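Side-chain contacts in fat acid-binding protein (Eubacterium ventriosum, PDB 3NYI), which binds a molecule of stearic acid and, as a DegV family protein, probably serves in fatty-acid binding: residues D75-F80 with I119-S124; Q131-D136 with N235-V240. One frame throughout, in Å; residues are numbered along the deposited sequence. Where two conformers were deposited one is given.

Overall arrangement
From the N terminus, the chain first builds the sheet that contains strands 6-10, 25-33 and 87-91, and helix 70-81 packs against it. Interaction 1 closes the first loop, bringing 75-80 together with 119-124 after an intervening run that includes strand 87-91 and helix 99-113. The chain then passes directly from strand 119-123 into helix 128-143, where Ser-124 already touches Gln-131 and Leu-134. Interaction 2 opens there and closes about a hundred residues later, when 131-136 meets 235-240 of the second sheet. The two contacts neither nest nor cross: they follow in series, one seating helix 70-81 on strand 119-123 of the first sheet, the other joining helix 128-143 to the second sheet.

Interaction 1: residues D75-F80 with I119-S124; sequences DVFRSF and ICVIDS
Phe-77 and Ile-119 meet at about a right angle, a small example of how one aromatic ring can seat a helix on a strand. The CG2 methyl of Ile-119 sits over one face of the ring, 4.2 Å from its centroid and 17° off the normal, a CH-pi contact shifted toward the rim beside CD2 and CE2. The other branch of Ile-119 reaches the root of the same side chain, with CD1 3.8 Å from Phe-77 CB. The two isoleucine branches thus divide the work, because CG1 lies anti to the carbonyl carbon (chi1 -58°) while CG2 takes the position anti to the backbone N. Further along the strand the fit slackens: Val-121 CG2 approaches Phe-77 CE2 obliquely at 4.4 Å, and Val-121 leans as well on Ala-103 and Ile-104 of helix 99-113. Phe-77 itself also touches Val-110 of that helix and Cys-89 of strand 87-91. By contrast, the helix turns toward solvent at Asp-75, and Ser-79 OG, on a partly exposed residue, bonds back to Val-76 O at 3.1 Å, an oxygen that also accepts from Phe-80 N. Cutting Phe-77 back to an alanine would keep CB beside Ile-119 CD1 but would probably strip the CG2 methyl of its ring and open a gap between helix 70-81 and strand 119-123. No hydrogen bond joins the two segments, which implies that their direct attachment rests on the shape and burial of apolar groups.

Interaction 2: residues Q131-D136 with N235-V240; sequences QALLID and NFIVSV
Leu-133 carries its CG anti to the carbonyl carbon (chi1 -74°), and chi2 of 168° sends CD1 out anti to CA and turns the other methyl, CD2, aside to meet Ile-237 and Ser-239 on strand 236-242. On the strand, Ile-237 turns CG2 anti to its backbone N, placing that methyl against Leu-133 while the CG1 branch leads away. The resulting touch is tight: Leu-133 CD2 lies 3.4 Å from Ile-237 CG2, closer than carbons usually pack, and the two side chains meet at a slant. The same leucine methyl also rests 3.8 Å from Ser-239 OG, so one carbon bridges two residues on the same side of the strand. That hydroxyl is buried beside the leucine, but its polar needs are met by hydrogen bonds with Thr-268 OG1 and Asp-265 O. Leu-133 further touches Thr-268 and, on the adjoining strand 285-291, Ile-290. The side chain of Ser-239 is about 8 Å from the bound stearic acid, too far to touch it. Helix 128-143, which follows strand 119-123 of the first sheet, thus packs on the second, consistent with the two-part alpha/beta build of DegV proteins, which hold a fatty acid between the parts.

Interaction 1: residues D75-F80 with I119-S124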
loop_
_atom_site.group_PDB
_atom_site.type_symbol
_atom_site.label_atom_id
_atom_site.label_comp_id
_atom_site.label_asym_id
_atom_site.label_seq_id
_atom_site.Cartn_x
_atom_site.Cartn_y
_atom_site.Cartn_z
ATOM N N ASP A 75 18.662 6.500 -10.330
ATOM C CA ASP A 75 19.874 6.280 -9.540
ATOM C C ASP A 75 19.872 4.910 -8.837
ATOM O O ASP A 75 20.903 4.242 -8.748
ATOM C CB ASP A 75 20.082 7.416 -8.535
ATOM C CG ASP A 75 20.442 8.752 -9.209
ATOM O OD1 ASP A 75 20.788 8.781 -10.413
ATOM O OD2 ASP A 75 20.378 9.788 -8.519
ATOM N N VAL A 76 18.715 4.481 -8.345
ATOM C CA VAL A 76 18.615 3.146 -7.754
ATOM C C VAL A 76 18.785 2.065 -8.824
ATOM O O VAL A 76 19.600 1.148 -8.666
ATOM C CB VAL A 76 17.282 2.971 -6.996
ATOM C CG1 VAL A 76 17.100 1.526 -6.528
ATOM C CG2 VAL A 76 17.229 3.937 -5.822
ATOM N N PHE A 77 18.034 2.174 -9.921
ATOM C CA PHE A 77 18.156 1.186 -10.992
ATOM C C PHE A 77 19.603 1.086 -11.475
ATOM O O PHE A 77 20.137 -0.009 -11.652
ATOM C CB PHE A 77 17.252 1.521 -12.186
ATOM C CG PHE A 77 15.771 1.512 -11.873
ATOM C CD1 PHE A 77 15.288 1.002 -10.677
ATOM C CD2 PHE A 77 14.863 2.004 -12.800
ATOM C CE1 PHE A 77 13.926 1.001 -10.404
ATOM C CE2 PHE A 77 13.504 2.012 -12.542
ATOM C CZ PHE A 77 13.030 1.503 -11.340
ATOM N N ARG A 78 20.227 2.239 -11.687
ATOM C CA ARG A 78 21.583 2.296 -12.222
ATOM C C ARG A 78 22.597 1.588 -11.328
ATOM O O ARG A 78 23.420 0.806 -11.805
ATOM C CB ARG A 78 22.005 3.752 -12.445
ATOM C CG ARG A 78 22.879 3.957 -13.666
ATOM C CD ARG A 78 23.385 5.387 -13.761
ATOM N NE ARG A 78 22.302 6.365 -13.680
ATOM C CZ ARG A 78 21.665 6.870 -14.733
ATOM N NH1 ARG A 78 21.994 6.490 -15.964
ATOM N NH2 ARG A 78 20.697 7.763 -14.552
ATOM N N SER A 79 22.539 1.853 -10.028
ATOM C CA SER A 79 23.513 1.278 -9.107
ATOM C C SER A 79 23.429 -0.249 -9.052
ATOM O O SER A 79 24.453 -0.928 -8.972
ATOM C CB SER A 79 23.365 1.881 -7.707
ATOM O OG SER A 79 22.193 1.410 -7.063
ATOM N N PHE A 80 22.215 -0.793 -9.099
ATOM C CA PHE A 80 22.052 -2.241 -9.136
ATOM C C PHE A 80 22.510 -2.818 -10.477
ATOM O O PHE A 80 23.235 -3.815 -10.516
ATOM C CB PHE A 80 20.595 -2.644 -8.854
ATOM C CG PHE A 80 20.165 -2.430 -7.427
ATOM C CD1 PHE A 80 20.982 -2.816 -6.373
ATOM C CD2 PHE A 80 18.930 -1.861 -7.137
ATOM C CE1 PHE A 80 20.585 -2.627 -5.052
ATOM C CE2 PHE A 80 18.526 -1.672 -5.818
ATOM C CZ PHE A 80 19.356 -2.055 -4.777
ATOM N N ILE A 119 15.521 -4.707 -16.140
ATOM C CA ILE A 119 14.698 -3.942 -15.215
ATOM C C ILE A 119 13.237 -4.198 -15.548
ATOM O O ILE A 119 12.796 -3.934 -16.663
ATOM C CB ILE A 119 14.971 -2.429 -15.339
ATOM C CG1 ILE A 119 16.445 -2.120 -15.084
ATOM C CG2 ILE A 119 14.083 -1.635 -14.378
ATOM C CD1 ILE A 119 16.806 -0.652 -15.316
ATOM N N CYS A 120 12.496 -4.722 -14.578
ATOM C CA CYS A 120 11.069 -4.975 -14.737
ATOM C C CYS A 120 10.272 -4.043 -13.810
ATOM O O CYS A 120 10.462 -4.063 -12.596
ATOM C CB CYS A 120 10.760 -6.445 -14.419
ATOM S SG CYS A 120 8.994 -6.796 -14.349
ATOM N N VAL A 121 9.404 -3.211 -14.379
ATOM C CA VAL A 121 8.626 -2.264 -13.573
ATOM C C VAL A 121 7.189 -2.759 -13.529
ATOM O O VAL A 121 6.590 -3.036 -14.568
ATOM C CB VAL A 121 8.680 -0.828 -14.147
ATOM C CG1 VAL A 121 7.783 0.124 -13.336
ATOM C CG2 VAL A 121 10.118 -0.321 -14.161
ATOM N N ILE A 122 6.653 -2.897 -12.321
ATOM C CA ILE A 122 5.312 -3.421 -12.139
ATOM C C ILE A 122 4.374 -2.423 -11.467
ATOM O O ILE A 122 4.635 -1.963 -10.351
ATOM C CB ILE A 122 5.339 -4.706 -11.281
ATOM C CG1 ILE A 122 6.175 -5.800 -11.965
ATOM C CG2 ILE A 122 3.909 -5.175 -10.960
ATOM C CD1 ILE A 122 6.526 -6.946 -11.043
ATOM N N ASP A 123 3.284 -2.097 -12.156
ATOM C CA ASP A 123 2.131 -1.426 -11.542
ATOM C C ASP A 123 1.445 -2.433 -10.617
ATOM O O ASP A 123 0.710 -3.312 -11.071
ATOM C CB ASP A 123 1.159 -0.983 -12.649
ATOM C CG ASP A 123 -0.162 -0.415 -12.108
ATOM O OD1 ASP A 123 -0.280 -0.126 -10.897
ATOM O OD2 ASP A 123 -1.101 -0.265 -12.922
ATOM N N SER A 124 1.689 -2.328 -9.319
ATOM C CA SER A 124 1.159 -3.327 -8.388
ATOM C C SER A 124 -0.371 -3.413 -8.382
ATOM O O SER A 124 -0.926 -4.451 -8.021
ATOM C CB SER A 124 1.645 -3.047 -6.959
ATOM O OG SER A 124 0.902 -2.003 -6.348
#

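Interaction 2: residues Q131-D136 with N235-V240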
loop_
_atom_site.group_PDB
_atom_site.type_symbol
_atom_site.label_atom_id
_atom_site.label_comp_id
_atom_site.label_asym_id
_atom_site.label_seq_id
_atom_site.Cartn_x
_atom_site.Cartn_y
_atom_site.Cartn_z
ATOM N N GLN A 131 -0.046 -3.670 -1.272
ATOM C CA GLN A 131 1.196 -3.562 -1.983
ATOM C C GLN A 131 2.252 -4.349 -1.218
ATOM O O GLN A 131 3.049 -5.057 -1.824
ATOM C CB GLN A 131 1.623 -2.088 -2.133
ATOM C CG GLN A 131 2.770 -1.884 -3.119
ATOM C CD GLN A 131 3.021 -0.394 -3.327
ATOM O OE1 GLN A 131 2.129 0.425 -3.088
ATOM N NE2 GLN A 131 4.230 -0.037 -3.756
ATOM N N ALA A 132 2.259 -4.235 0.112
ATOM C CA ALA A 132 3.172 -5.047 0.932
ATOM C C ALA A 132 2.915 -6.567 0.766
ATOM O O ALA A 132 3.858 -7.366 0.620
ATOM C CB ALA A 132 3.060 -4.641 2.398
ATOM N N LEU A 133 1.643 -6.955 0.769
ATOM C CA LEU A 133 1.283 -8.378 0.560
ATOM C C LEU A 133 1.748 -8.904 -0.796
ATOM O O LEU A 133 2.228 -10.036 -0.897
ATOM C CB LEU A 133 -0.232 -8.577 0.694
ATOM C CG LEU A 133 -0.734 -8.501 2.138
ATOM C CD1 LEU A 133 -2.255 -8.406 2.184
ATOM C CD2 LEU A 133 -0.225 -9.723 2.940
ATOM N N LEU A 134 1.600 -8.089 -1.845
ATOM C CA LEU A 134 2.030 -8.519 -3.169
ATOM C C LEU A 134 3.547 -8.664 -3.234
ATOM O O LEU A 134 4.061 -9.651 -3.746
ATOM C CB LEU A 134 1.550 -7.552 -4.258
ATOM C CG LEU A 134 1.930 -7.971 -5.683
ATOM C CD1 LEU A 134 1.123 -9.211 -6.117
ATOM C CD2 LEU A 134 1.711 -6.819 -6.671
ATOM N N ILE A 135 4.270 -7.667 -2.734
ATOM C CA ILE A 135 5.710 -7.764 -2.717
ATOM C C ILE A 135 6.144 -9.013 -1.959
ATOM O O ILE A 135 7.011 -9.762 -2.401
ATOM C CB ILE A 135 6.338 -6.520 -2.081
ATOM C CG1 ILE A 135 6.166 -5.333 -3.031
ATOM C CG2 ILE A 135 7.797 -6.765 -1.823
ATOM C CD1 ILE A 135 6.375 -3.944 -2.345
ATOM N N ASP A 136 5.517 -9.237 -0.819
ATOM C CA ASP A 136 5.831 -10.413 -0.013
ATOM C C ASP A 136 5.539 -11.741 -0.734
ATOM O O ASP A 136 6.298 -12.696 -0.600
ATOM C CB ASP A 136 5.121 -10.348 1.344
ATOM C CG ASP A 136 5.521 -11.493 2.261
ATOM O OD1 ASP A 136 6.730 -11.619 2.566
ATOM O OD2 ASP A 136 4.625 -12.277 2.635
ATOM N N ASN A 235 -7.081 -20.079 1.769
ATOM C CA ASN A 235 -6.154 -19.830 0.679
ATOM C C ASN A 235 -5.602 -18.409 0.641
ATOM O O ASN A 235 -4.918 -18.056 -0.309
ATOM C CB ASN A 235 -6.772 -20.220 -0.663
ATOM C CG ASN A 235 -6.973 -21.738 -0.793
ATOM O OD1 ASN A 235 -6.334 -22.537 -0.089
ATOM N ND2 ASN A 235 -7.852 -22.136 -1.695
ATOM N N PHE A 236 -5.888 -17.624 1.677
ATOM C CA PHE A 236 -5.449 -16.211 1.738
ATOM C C PHE A 236 -4.485 -15.904 2.882
ATOM O O PHE A 236 -4.530 -16.541 3.935
ATOM C CB PHE A 236 -6.661 -15.277 1.871
ATOM C CG PHE A 236 -7.443 -15.130 0.607
ATOM C CD1 PHE A 236 -7.287 -14.013 -0.192
ATOM C CD2 PHE A 236 -8.333 -16.129 0.209
ATOM C CE1 PHE A 236 -8.003 -13.884 -1.385
ATOM C CE2 PHE A 236 -9.063 -15.998 -0.970
ATOM C CZ PHE A 236 -8.890 -14.892 -1.770
ATOM N N ILE A 237 -3.610 -14.930 2.644
ATOM C CA ILE A 237 -2.808 -14.282 3.678
ATOM C C ILE A 237 -3.567 -13.047 4.157
ATOM O O ILE A 237 -4.148 -12.337 3.355
ATOM C CB ILE A 237 -1.466 -13.796 3.079
ATOM C CG1 ILE A 237 -0.635 -14.993 2.613
ATOM C CG2 ILE A 237 -0.694 -12.936 4.089
ATOM C CD1 ILE A 237 -0.305 -15.981 3.733
ATOM N N VAL A 238 -3.569 -12.779 5.457
ATOM C CA VAL A 238 -4.299 -11.628 5.976
ATOM C C VAL A 238 -3.386 -10.772 6.870
ATOM O O VAL A 238 -2.685 -11.304 7.736
ATOM C CB VAL A 238 -5.544 -12.075 6.762
ATOM C CG1 VAL A 238 -6.347 -10.883 7.219
ATOM C CG2 VAL A 238 -6.405 -13.004 5.913
ATOM N N SER A 239 -3.355 -9.462 6.623
ATOM C CA SER A 239 -2.580 -8.538 7.468
ATOM C C SER A 239 -3.382 -7.283 7.763
ATOM O O SER A 239 -4.342 -6.973 7.048
ATOM C CB SER A 239 -1.250 -8.146 6.820
ATOM O OG SER A 239 -0.387 -9.266 6.694
ATOM N N VAL A 240 -2.978 -6.558 8.806
ATOM C CA VAL A 240 -3.698 -5.365 9.251
ATOM C C VAL A 240 -2.862 -4.092 9.050
ATOM O O VAL A 240 -1.629 -4.127 9.153
ATOM C CB VAL A 240 -4.123 -5.488 10.750
ATOM C CG1 VAL A 240 -4.441 -4.133 11.344
ATOM C CG2 VAL A 240 -5.321 -6.450 10.905
#